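Local coordinates for uncharacterized protein (Parabacteroides merdae, PDB 4MXN), which is uncharacterised but, as a putative family 28 glycosyl hydrolase built on a parallel beta-helix, probably cleaves glycosidic bonds in pectin-like polysaccharides, at residues G121-V126 / S194-I199; N171-Y176 / V187-G192. All blocks are in the same frame, centred on the assembly; numbering follows the deposited sequence.

Interaction 1 of 2, residues G121-V126 / S194-I199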
loop_
_atom_site.group_PDB
_atom_site.type_symbol
_atom_site.label_atom_id
_atom_site.label_comp_id
_atom_site.label_asym_id
_atom_site.label_seq_id
_atom_site.Cartn_x
_atom_site.Cartn_y
_atom_site.Cartn_z
ATOM N N GLY A 121 8.116 -2.358 -3.124
ATOM C CA GLY A 121 7.605 -1.970 -4.439
ATOM C C GLY A 121 8.417 -2.355 -5.648
ATOM O O GLY A 121 7.890 -2.294 -6.770
ATOM N N ARG A 122 9.715 -2.718 -5.458
ATOM C CA ARG A 122 10.635 -3.086 -6.555
ATOM C C ARG A 122 10.497 -2.108 -7.726
ATOM O O ARG A 122 10.344 -2.512 -8.877
ATOM C CB ARG A 122 10.369 -4.538 -7.013
ATOM C CG ARG A 122 10.673 -5.561 -5.910
ATOM C CD ARG A 122 11.250 -6.845 -6.434
ATOM N NE ARG A 122 12.505 -6.681 -7.173
ATOM C CZ ARG A 122 12.741 -7.226 -8.364
ATOM N NH1 ARG A 122 11.806 -7.946 -8.969
ATOM N NH2 ARG A 122 13.914 -7.047 -8.962
ATOM N N SER A 123 10.523 -0.800 -7.410
ATOM C CA SER A 123 10.254 0.293 -8.332
ATOM C C SER A 123 10.968 0.207 -9.689
ATOM O O SER A 123 10.293 0.371 -10.697
ATOM C CB SER A 123 10.563 1.635 -7.677
ATOM O OG SER A 123 11.951 1.837 -7.480
ATOM N N ILE A 124 12.288 -0.038 -9.731
ATOM C CA ILE A 124 13.027 -0.050 -11.002
ATOM C C ILE A 124 12.504 -1.171 -11.910
ATOM O O ILE A 124 12.144 -0.897 -13.057
ATOM C CB ILE A 124 14.577 -0.104 -10.807
ATOM C CG1 ILE A 124 15.056 1.212 -10.099
ATOM C CG2 ILE A 124 15.328 -0.376 -12.163
ATOM C CD1 ILE A 124 16.506 1.460 -9.965
ATOM N N ALA A 125 12.411 -2.390 -11.397
ATOM C CA ALA A 125 11.935 -3.542 -12.181
ATOM C C ALA A 125 10.464 -3.414 -12.586
ATOM O O ALA A 125 10.125 -3.753 -13.717
ATOM C CB ALA A 125 12.157 -4.826 -11.403
ATOM N N VAL A 126 9.600 -2.890 -11.688
ATOM C CA VAL A 126 8.160 -2.700 -11.970
ATOM C C VAL A 126 7.987 -1.602 -13.045
ATOM O O VAL A 126 7.244 -1.803 -14.017
ATOM C CB VAL A 126 7.348 -2.402 -10.677
ATOM C CG1 VAL A 126 5.943 -1.891 -11.004
ATOM C CG2 VAL A 126 7.268 -3.633 -9.777
ATOM N N SER A 194 12.951 5.441 -5.434
ATOM C CA SER A 194 11.911 6.428 -5.777
ATOM C C SER A 194 12.291 7.884 -5.424
ATOM O O SER A 194 12.719 8.156 -4.296
ATOM C CB SER A 194 10.606 6.086 -5.066
ATOM O OG SER A 194 9.631 7.091 -5.303
ATOM N N ASP A 195 12.052 8.817 -6.364
ATOM C CA ASP A 195 12.244 10.253 -6.110
ATOM C C ASP A 195 10.870 10.932 -5.986
ATOM O O ASP A 195 10.783 12.165 -5.952
ATOM C CB ASP A 195 13.102 10.906 -7.227
ATOM C CG ASP A 195 12.515 10.931 -8.633
ATOM O OD1 ASP A 195 11.429 10.340 -8.846
ATOM O OD2 ASP A 195 13.115 11.584 -9.511
ATOM N N ARG A 196 9.800 10.111 -5.954
ATOM C CA ARG A 196 8.409 10.547 -5.903
ATOM C C ARG A 196 7.943 10.831 -4.472
ATOM O O ARG A 196 8.630 10.484 -3.507
ATOM C CB ARG A 196 7.506 9.487 -6.572
ATOM C CG ARG A 196 7.776 9.386 -8.087
ATOM C CD ARG A 196 7.227 8.113 -8.724
ATOM N NE ARG A 196 7.870 6.887 -8.207
ATOM C CZ ARG A 196 8.994 6.363 -8.688
ATOM N NH1 ARG A 196 9.641 6.958 -9.682
ATOM N NH2 ARG A 196 9.485 5.240 -8.170
ATOM N N LYS A 197 6.747 11.455 -4.352
ATOM C CA LYS A 197 6.108 11.760 -3.071
ATOM C C LYS A 197 5.807 10.476 -2.324
ATOM O O LYS A 197 5.671 9.418 -2.945
ATOM C CB LYS A 197 4.820 12.597 -3.266
ATOM C CG LYS A 197 5.073 13.980 -3.889
ATOM C CD LYS A 197 5.545 14.982 -2.841
ATOM C CE LYS A 197 5.848 16.356 -3.396
ATOM N NZ LYS A 197 6.196 17.288 -2.303
ATOM N N ALA A 198 5.770 10.552 -0.993
ATOM C CA ALA A 198 5.474 9.408 -0.144
ATOM C C ALA A 198 3.981 9.283 0.075
ATOM O O ALA A 198 3.489 8.166 0.223
ATOM C CB ALA A 198 6.176 9.549 1.199
ATOM N N ILE A 199 3.262 10.429 0.168
ATOM C CA ILE A 199 1.818 10.425 0.468
ATOM C C ILE A 199 1.075 11.447 -0.359
ATOM O O ILE A 199 1.463 12.612 -0.394
ATOM C CB ILE A 199 1.559 10.666 1.984
ATOM C CG1 ILE A 199 2.126 9.508 2.819
ATOM C CG2 ILE A 199 0.035 10.819 2.299
ATOM C CD1 ILE A 199 2.403 9.880 4.084
HETATM O O HOH W 1 11.984 4.233 -9.085
#

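Interaction 2 of 2, residues N171-Y176 / V187-G192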
loop_
_atom_site.group_PDB
_atom_site.type_symbol
_atom_site.label_atom_id
_atom_site.label_comp_id
_atom_site.label_asym_id
_atom_site.label_seq_id
_atom_site.Cartn_x
_atom_site.Cartn_y
_atom_site.Cartn_z
ATOM N N ASN A 171 5.439 4.049 -7.497
ATOM C CA ASN A 171 4.812 5.337 -7.750
ATOM C C ASN A 171 4.868 6.113 -6.419
ATOM O O ASN A 171 5.960 6.323 -5.917
ATOM C CB ASN A 171 3.409 5.134 -8.316
ATOM C CG ASN A 171 2.948 6.272 -9.208
ATOM O OD1 ASN A 171 3.271 7.435 -8.987
ATOM N ND2 ASN A 171 2.156 5.962 -10.222
ATOM N N VAL A 172 3.730 6.479 -5.836
ATOM C CA VAL A 172 3.632 7.143 -4.531
ATOM C C VAL A 172 3.509 5.998 -3.519
ATOM O O VAL A 172 3.025 4.938 -3.890
ATOM C CB VAL A 172 2.449 8.168 -4.520
ATOM C CG1 VAL A 172 2.108 8.665 -3.116
ATOM C CG2 VAL A 172 2.753 9.352 -5.431
ATOM N N ALA A 173 4.013 6.147 -2.285
ATOM C CA ALA A 173 3.882 5.035 -1.335
ATOM C C ALA A 173 2.424 4.855 -0.860
ATOM O O ALA A 173 1.927 3.725 -0.830
ATOM C CB ALA A 173 4.788 5.244 -0.143
ATOM N N GLU A 174 1.752 5.962 -0.487
ATOM C CA GLU A 174 0.397 5.929 0.069
ATOM C C GLU A 174 -0.499 6.916 -0.600
ATOM O O GLU A 174 -0.129 8.083 -0.722
ATOM C CB GLU A 174 0.415 6.286 1.570
ATOM C CG GLU A 174 1.221 5.422 2.519
ATOM C CD GLU A 174 1.482 6.102 3.858
ATOM O OE1 GLU A 174 0.522 6.286 4.639
ATOM O OE2 GLU A 174 2.642 6.490 4.112
ATOM N N ILE A 175 -1.715 6.495 -0.948
ATOM C CA ILE A 175 -2.712 7.391 -1.555
ATOM C C ILE A 175 -3.999 7.279 -0.763
ATOM O O ILE A 175 -4.498 6.167 -0.570
ATOM C CB ILE A 175 -2.948 7.107 -3.065
ATOM C CG1 ILE A 175 -1.652 7.308 -3.911
ATOM C CG2 ILE A 175 -4.117 7.989 -3.615
ATOM C CD1 ILE A 175 -1.780 6.807 -5.321
ATOM N N TYR A 176 -4.513 8.417 -0.271
ATOM C CA TYR A 176 -5.780 8.481 0.468
ATOM C C TYR A 176 -6.653 9.468 -0.261
ATOM O O TYR A 176 -6.298 10.650 -0.388
ATOM C CB TYR A 176 -5.580 8.849 1.960
ATOM C CG TYR A 176 -4.619 7.915 2.663
ATOM C CD1 TYR A 176 -5.010 6.627 3.031
ATOM C CD2 TYR A 176 -3.310 8.300 2.925
ATOM C CE1 TYR A 176 -4.111 5.743 3.630
ATOM C CE2 TYR A 176 -2.403 7.424 3.528
ATOM C CZ TYR A 176 -2.814 6.151 3.887
ATOM O OH TYR A 176 -1.925 5.281 4.465
ATOM N N VAL A 187 4.429 4.353 10.870
ATOM C CA VAL A 187 4.747 3.828 9.536
ATOM C C VAL A 187 6.100 4.404 9.095
ATOM O O VAL A 187 6.421 5.540 9.408
ATOM C CB VAL A 187 3.612 4.088 8.494
ATOM C CG1 VAL A 187 4.032 3.689 7.070
ATOM C CG2 VAL A 187 2.332 3.347 8.880
ATOM N N VAL A 188 6.907 3.599 8.424
ATOM C CA VAL A 188 8.204 4.038 7.928
ATOM C C VAL A 188 8.127 4.006 6.399
ATOM O O VAL A 188 7.734 2.980 5.837
ATOM C CB VAL A 188 9.378 3.178 8.479
ATOM C CG1 VAL A 188 10.707 3.519 7.783
ATOM C CG2 VAL A 188 9.500 3.302 10.011
ATOM N N VAL A 189 8.457 5.134 5.729
ATOM C CA VAL A 189 8.505 5.150 4.261
ATOM C C VAL A 189 9.980 5.243 3.858
ATOM O O VAL A 189 10.650 6.219 4.212
ATOM C CB VAL A 189 7.639 6.239 3.566
ATOM C CG1 VAL A 189 7.783 6.161 2.050
ATOM C CG2 VAL A 189 6.165 6.127 3.965
ATOM N N ASN A 190 10.491 4.191 3.177
ATOM C CA ASN A 190 11.870 4.138 2.677
ATOM C C ASN A 190 11.806 4.359 1.183
ATOM O O ASN A 190 11.155 3.590 0.489
ATOM C CB ASN A 190 12.574 2.828 3.045
ATOM C CG ASN A 190 12.917 2.712 4.509
ATOM O OD1 ASN A 190 13.247 3.691 5.177
ATOM N ND2 ASN A 190 12.942 1.499 5.021
ATOM N N ALA A 191 12.365 5.480 0.714
ATOM C CA ALA A 191 12.305 5.888 -0.694
ATOM C C ALA A 191 12.788 4.801 -1.646
ATOM O O ALA A 191 12.185 4.635 -2.701
ATOM C CB ALA A 191 13.122 7.155 -0.916
ATOM N N GLY A 192 13.843 4.078 -1.262
ATOM C CA GLY A 192 14.479 3.082 -2.116
ATOM C C GLY A 192 15.058 3.821 -3.301
ATOM O O GLY A 192 15.814 4.773 -3.119
#

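Interaction 1 of 2, residues G121-V126 / S194-I199
Ser123 and Arg196 meet through one direct contact and one shared water. NH2 of Arg196 comes within 3.8 Å of Ser123 CB, which lies at the edge of the guanidinium, near its plane; no direct hydrogen bond joins the two segments. A water in the guanidinium plane makes the polar link: it accepts from Arg196 NH2 at 2.8 Å and donates to Ser123 OG at 2.9 Å. Ser123 turns its hydroxyl between the backbone N and the carbonyl carbon (chi1 70°), where OG meets this water and also hydrogen-bonds Asp168 OD1. The arginine chain bends at chi3 (-64°), which brings its head back toward the main-chain carbonyls of Asn171, bound by NE, and Ala169, bound by NH2. Together with the water, these two carbonyls fix the rotation of the guanidinium. At the base of the side chain, Arg196 N donates to Ser194 OG (3.1 Å, 153° at the hydrogen), closing an ST turn within the loop. The pairing of Arg196 NH1 with Asp195 OD1 is long, 3.9 Å, and purely electrostatic, since the oxygen lies well out of the guanidinium plane. Only 69 Å² is buried in all. The contact thus joins the first turn of helix 123-136, which follows strand 118-120 with Arg122 as N-cap, to the loop between strands 182-190 and 199-202; both project from the parallel beta-helix.

Interaction 2 of 2, residues N171-Y176 / V187-G192
The CA atoms nearest each other across the segments are those of Ala173 and Val189, 7.3 Å apart, and no hydrogen bond crosses between the segments, so they face each other through side chains instead of pairing as neighbouring strands. This is the interior of a parallel beta-helix: strand 174-177 and strand 182-190 follow one another along the chain but belong to different parallel sheets, each hydrogen-bonding with strands of adjacent coils. The two methyls of Val189 divide the contact. CG1, anti to the backbone N (chi1 179°), packs on Ala173 CB at 3.8 Å, an apolar pair; CG2 lies 3.5 Å from Glu174 OE2. Two residues earlier, Val187, also turned toward the other segment, brings its CG1 to the same Glu174 OE2 more loosely, at 4.3 Å. Glu174 reaches these valines because its chain runs extended beyond CG (chi2 163°), so that its carboxylate comes across Val189 at a slant. Leu166, Val184 and Ile199 also touch the glutamate, so its acid group is buried largely among aliphatic side chains, a setting likely to raise its pKa. Its other oxygen has a polar partner in Tyr176, two residues on along the same strand and likewise directed into the helix interior, beside Val182 and Val184. Replacing Glu174 by an alanine would probably leave the Tyr176 hydroxyl without its acceptor and open a gap beside Val187 and Val189. Tyr176 OH donates to Glu174 OE1 at 2.7 Å, with OE1 in the plane of the phenol ring and receiving the proton on its anti lone pair, the one facing away from OE2.

How the interactions relate
Interaction 2 belongs to the buried interior of the beta-helix, all four of its touching residues being buried, whereas interaction 1 lies at the periphery, partly buried, where a helix meets a loop. Their chemistry follows: an alanine-valine methyl pair, and valine methyls against an internal carboxylate, in one; a water and a guanidinium held by main-chain carbonyls in the other. With centres 8 Å apart they are physically continuous. Ala198 O accepts from Glu174 N at 2.9 Å, a bond between adjacent coils, and Ile199 CG1 packs 3.3 Å from Glu174 OE2. Arg196 touches both contacts, reaching the helix by water and the Asn171 carbonyl directly, while Ala198 and Ile199 meet strand 174-177.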